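PDB 3E0X: lipase-esterase related protein from Clostridium acetobutylicum, which is of unknown function but adopts an alpha/beta hydrolase fold and probably acts as a hydrolase, perhaps of the lipase or esterase kind. Local coordinates for residues 16-22 against 83-89. Numbering follows the deposited sequence.
Sequences PNTLLFV and QKNITLI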
ATOM      1  N   PRO A  16     -15.375  -4.761 -15.527  1.00 15.88           N
ATOM      2  CA  PRO A  16     -14.231  -5.453 -16.155  1.00 15.81           C
ATOM      3  C   PRO A  16     -12.909  -5.075 -15.486  1.00 15.00           C
ATOM      4  O   PRO A  16     -11.907  -5.750 -15.704  1.00 14.84           O
ATOM      5  CB  PRO A  16     -14.253  -4.931 -17.600  1.00 16.79           C
ATOM      6  CG  PRO A  16     -15.028  -3.668 -17.567  1.00 18.00           C
ATOM      7  CD  PRO A  16     -15.994  -3.760 -16.424  1.00 17.04           C
ATOM      8  N   ASN A  17     -12.955  -4.024 -14.666  1.00 13.80           N
ATOM      9  CA  ASN A  17     -11.765  -3.520 -14.034  0.50 13.47           C
ATOM     10  C   ASN A  17     -11.778  -3.855 -12.544  1.00 12.54           C
ATOM     11  O   ASN A  17     -12.670  -3.437 -11.782  1.00 12.77           O
ATOM     12  CB  ASN A  17     -11.632  -2.027 -14.341  0.50 14.28           C
ATOM     13  CG  ASN A  17     -12.046  -1.698 -15.787  0.50 15.36           C
ATOM     14  OD1 ASN A  17     -11.554  -2.309 -16.744  0.50 16.17           O
ATOM     15  ND2 ASN A  17     -12.977  -0.764 -15.940  0.50 17.42           N
ATOM     16  N   THR A  18     -10.798  -4.655 -12.148  1.00 11.25           N
ATOM     17  CA  THR A  18     -10.685  -5.126 -10.780  1.00 10.95           C
ATOM     18  C   THR A  18      -9.548  -4.377 -10.108  1.00 11.54           C
ATOM     19  O   THR A  18      -8.448  -4.318 -10.655  1.00 12.22           O
ATOM     20  CB  THR A  18     -10.401  -6.662 -10.768  1.00 11.79           C
ATOM     21  OG1 THR A  18     -11.541  -7.357 -11.290  1.00 12.50           O
ATOM     22  CG2 THR A  18     -10.104  -7.160  -9.384  1.00 12.32           C
ATOM     23  N   LEU A  19      -9.824  -3.819  -8.933  1.00 10.51           N
ATOM     24  CA  LEU A  19      -8.802  -3.118  -8.181  1.00 11.60           C
ATOM     25  C   LEU A  19      -8.562  -3.911  -6.922  1.00 10.81           C
ATOM     26  O   LEU A  19      -9.497  -4.150  -6.127  1.00 11.31           O
ATOM     27  CB  LEU A  19      -9.284  -1.720  -7.819  1.00 11.70           C
ATOM     28  CG  LEU A  19      -9.771  -0.773  -8.918  1.00 13.32           C
ATOM     29  CD1 LEU A  19     -10.105   0.643  -8.372  1.00 14.59           C
ATOM     30  CD2 LEU A  19      -8.801  -0.667 -10.053  1.00 15.73           C
ATOM     31  N   LEU A  20      -7.316  -4.328  -6.732  1.00 10.04           N
ATOM     32  CA  LEU A  20      -6.951  -5.077  -5.533  1.00 10.41           C
ATOM     33  C   LEU A  20      -6.092  -4.142  -4.669  1.00 10.08           C
ATOM     34  O   LEU A  20      -5.001  -3.733  -5.082  1.00 10.59           O
ATOM     35  CB  LEU A  20      -6.182  -6.350  -5.930  1.00 10.79           C
ATOM     36  CG  LEU A  20      -5.712  -7.224  -4.770  1.00 12.23           C
ATOM     37  CD1 LEU A  20      -6.845  -7.730  -3.928  1.00 12.86           C
ATOM     38  CD2 LEU A  20      -4.905  -8.399  -5.276  1.00 12.88           C
ATOM     39  N   PHE A  21      -6.605  -3.811  -3.477  1.00 10.12           N
ATOM     40  CA  PHE A  21      -5.980  -2.843  -2.578  1.00  9.61           C
ATOM     41  C   PHE A  21      -5.165  -3.563  -1.533  1.00  9.80           C
ATOM     42  O   PHE A  21      -5.679  -4.466  -0.844  1.00  9.81           O
ATOM     43  CB  PHE A  21      -7.056  -2.022  -1.846  1.00 10.06           C
ATOM     44  CG  PHE A  21      -7.934  -1.176  -2.760  1.00 10.26           C
ATOM     45  CD1 PHE A  21      -7.774   0.216  -2.814  1.00 11.74           C
ATOM     46  CD2 PHE A  21      -8.962  -1.748  -3.524  1.00 11.64           C
ATOM     47  CE1 PHE A  21      -8.608   1.014  -3.629  1.00 13.13           C
ATOM     48  CE2 PHE A  21      -9.791  -0.963  -4.318  1.00 11.04           C
ATOM     49  CZ  PHE A  21      -9.632   0.401  -4.380  1.00 12.42           C
ATOM     50  N   VAL A  22      -3.930  -3.100  -1.350  1.00  8.43           N
ATOM     51  CA  VAL A  22      -3.016  -3.673  -0.380  1.00  8.81           C
ATOM     52  C   VAL A  22      -2.557  -2.561   0.561  1.00  9.12           C
ATOM     53  O   VAL A  22      -1.887  -1.603   0.144  1.00  9.93           O
ATOM     54  CB  VAL A  22      -1.778  -4.270  -1.074  1.00  8.64           C
ATOM     55  CG1 VAL A  22      -0.830  -4.835  -0.042  1.00 10.32           C
ATOM     56  CG2 VAL A  22      -2.186  -5.340  -2.082  1.00 10.98           C
ATOM     57  N   GLN A  83     -10.186 -13.120 -13.047  1.00 12.37           N
ATOM     58  CA  GLN A  83     -10.277 -11.716 -13.435  1.00 12.71           C
ATOM     59  C   GLN A  83      -9.100 -11.400 -14.350  1.00 12.78           C
ATOM     60  O   GLN A  83      -7.976 -11.716 -14.020  1.00 14.83           O
ATOM     61  CB  GLN A  83     -10.271 -10.801 -12.202  1.00 12.19           C
ATOM     62  CG  GLN A  83     -11.554 -10.860 -11.382  1.00 11.98           C
ATOM     63  CD  GLN A  83     -12.757 -10.217 -12.066  1.00 11.37           C
ATOM     64  OE1 GLN A  83     -13.867 -10.192 -11.496  1.00 14.18           O
ATOM     65  NE2 GLN A  83     -12.560  -9.694 -13.272  1.00 10.14           N
ATOM     66  N   LYS A  84      -9.372 -10.789 -15.493  1.00 11.54           N
ATOM     67  CA  LYS A  84      -8.353 -10.600 -16.509  1.00 12.04           C
ATOM     68  C   LYS A  84      -7.708  -9.215 -16.523  1.00 11.89           C
ATOM     69  O   LYS A  84      -6.726  -9.003 -17.244  1.00 12.50           O
ATOM     70  CB  LYS A  84      -8.954 -10.915 -17.882  1.00 12.22           C
ATOM     71  CG  LYS A  84      -9.490 -12.354 -18.058  1.00 14.03           C
ATOM     72  CD  LYS A  84      -8.446 -13.438 -17.906  1.00 15.57           C
ATOM     73  CE  LYS A  84      -9.155 -14.814 -18.029  1.00 17.47           C
ATOM     74  NZ  LYS A  84      -8.289 -15.974 -17.653  1.00 22.63           N
ATOM     75  N   ASN A  85      -8.261  -8.280 -15.756  1.00 11.69           N
ATOM     76  CA  ASN A  85      -7.734  -6.906 -15.741  1.00 11.05           C
ATOM     77  C   ASN A  85      -7.607  -6.349 -14.326  1.00 11.18           C
ATOM     78  O   ASN A  85      -8.402  -5.499 -13.894  1.00 11.95           O
ATOM     79  CB  ASN A  85      -8.615  -5.985 -16.604  1.00 11.40           C
ATOM     80  CG  ASN A  85      -8.051  -4.583 -16.720  1.00 12.35           C
ATOM     81  OD1 ASN A  85      -6.849  -4.373 -16.582  1.00 14.25           O
ATOM     82  ND2 ASN A  85      -8.925  -3.609 -16.962  1.00 15.18           N
ATOM     83  N   ILE A  86      -6.596  -6.835 -13.617  1.00 10.33           N
ATOM     84  CA  ILE A  86      -6.358  -6.427 -12.231  1.00 10.77           C
ATOM     85  C   ILE A  86      -5.361  -5.278 -12.151  1.00 10.26           C
ATOM     86  O   ILE A  86      -4.255  -5.359 -12.716  1.00 10.95           O
ATOM     87  CB  ILE A  86      -5.871  -7.619 -11.356  1.00 11.33           C
ATOM     88  CG1 ILE A  86      -6.883  -8.758 -11.390  1.00 12.26           C
ATOM     89  CG2 ILE A  86      -5.675  -7.187  -9.913  1.00 11.66           C
ATOM     90  CD1 ILE A  86      -6.368 -10.064 -10.778  1.00 13.21           C
ATOM     91  N   THR A  87      -5.761  -4.216 -11.440  1.00  9.67           N
ATOM     92  CA  THR A  87      -4.847  -3.148 -11.046  1.00 10.19           C
ATOM     93  C   THR A  87      -4.593  -3.274  -9.563  1.00 10.22           C
ATOM     94  O   THR A  87      -5.534  -3.386  -8.781  1.00 11.12           O
ATOM     95  CB  THR A  87      -5.442  -1.748 -11.349  1.00 10.96           C
ATOM     96  OG1 THR A  87      -5.693  -1.647 -12.756  1.00 11.96           O
ATOM     97  CG2 THR A  87      -4.487  -0.630 -10.927  1.00 12.48           C
ATOM     98  N   LEU A  88      -3.322  -3.298  -9.188  1.00  9.95           N
ATOM     99  CA  LEU A  88      -2.960  -3.347  -7.782  1.00  9.76           C
ATOM    100  C   LEU A  88      -2.778  -1.932  -7.270  1.00  9.72           C
ATOM    101  O   LEU A  88      -2.179  -1.087  -7.943  1.00 11.52           O
ATOM    102  CB  LEU A  88      -1.642  -4.107  -7.580  1.00  9.82           C
ATOM    103  CG  LEU A  88      -1.564  -5.505  -8.180  1.00 10.33           C
ATOM    104  CD1 LEU A  88      -0.160  -6.076  -7.867  1.00 11.91           C
ATOM    105  CD2 LEU A  88      -2.671  -6.400  -7.645  1.00 12.35           C
ATOM    106  N   ILE A  89      -3.324  -1.674  -6.083  1.00  8.83           N
ATOM    107  CA  ILE A  89      -3.226  -0.379  -5.420  0.50  9.32           C
ATOM    108  C   ILE A  89      -2.561  -0.640  -4.080  1.00  9.38           C
ATOM    109  O   ILE A  89      -3.195  -1.242  -3.217  1.00  9.56           O
ATOM    110  CB  ILE A  89      -4.664   0.189  -5.147  0.50  9.30           C
ATOM    111  CG1 ILE A  89      -5.496   0.270  -6.441  0.50 10.63           C
ATOM    112  CG2 ILE A  89      -4.587   1.519  -4.413  0.50 10.36           C
ATOM    113  CD1 ILE A  89      -5.016   1.295  -7.436  0.50 11.33           C
TER
HETATM  114  O   HOH W   1     -10.670  -7.858 -14.105  1.00 12.08           O
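Two neighbouring parallel strands, 18-22 and 86-91, pair here in the central sheet of an alpha/beta hydrolase fold, and they show the parallel ladder, in which a residue hydrogen-bonds to the two neighbours of the residue opposite it. Thr18 bonds to Asn85 (N to O, 3.1 Å) and Thr87 (O to N, 2.8 Å), which flank its partner Ile86; Leu20 bonds to Thr87 (N to O, 2.9 Å) and Ile89 (O to N, 2.8 Å), which flank Leu88. Val22 N closes the ladder on Ile89 O (2.7 Å). As in any beta strand, side chains alternate between faces: Leu20 CD2 meets Leu88 CD2 at 3.8 Å on the face of Thr18 and Ile86, while Ile89 lies over the Phe21 ring on that of Leu19 and Thr87. Where the strands begin, a water joins Pro16 O, Thr18 OG1 and Asn85 N; Thr18 OG1 also hydrogen-bonds to Asn43 ND2. Strand 43-47 takes the other edge of 18-22, strand 109-115 flanks 86-91, which runs on into a probable nucleophile elbow at Ser92, and helix 63-76 covers Leu20, Ile86 and Leu88 through Ile74.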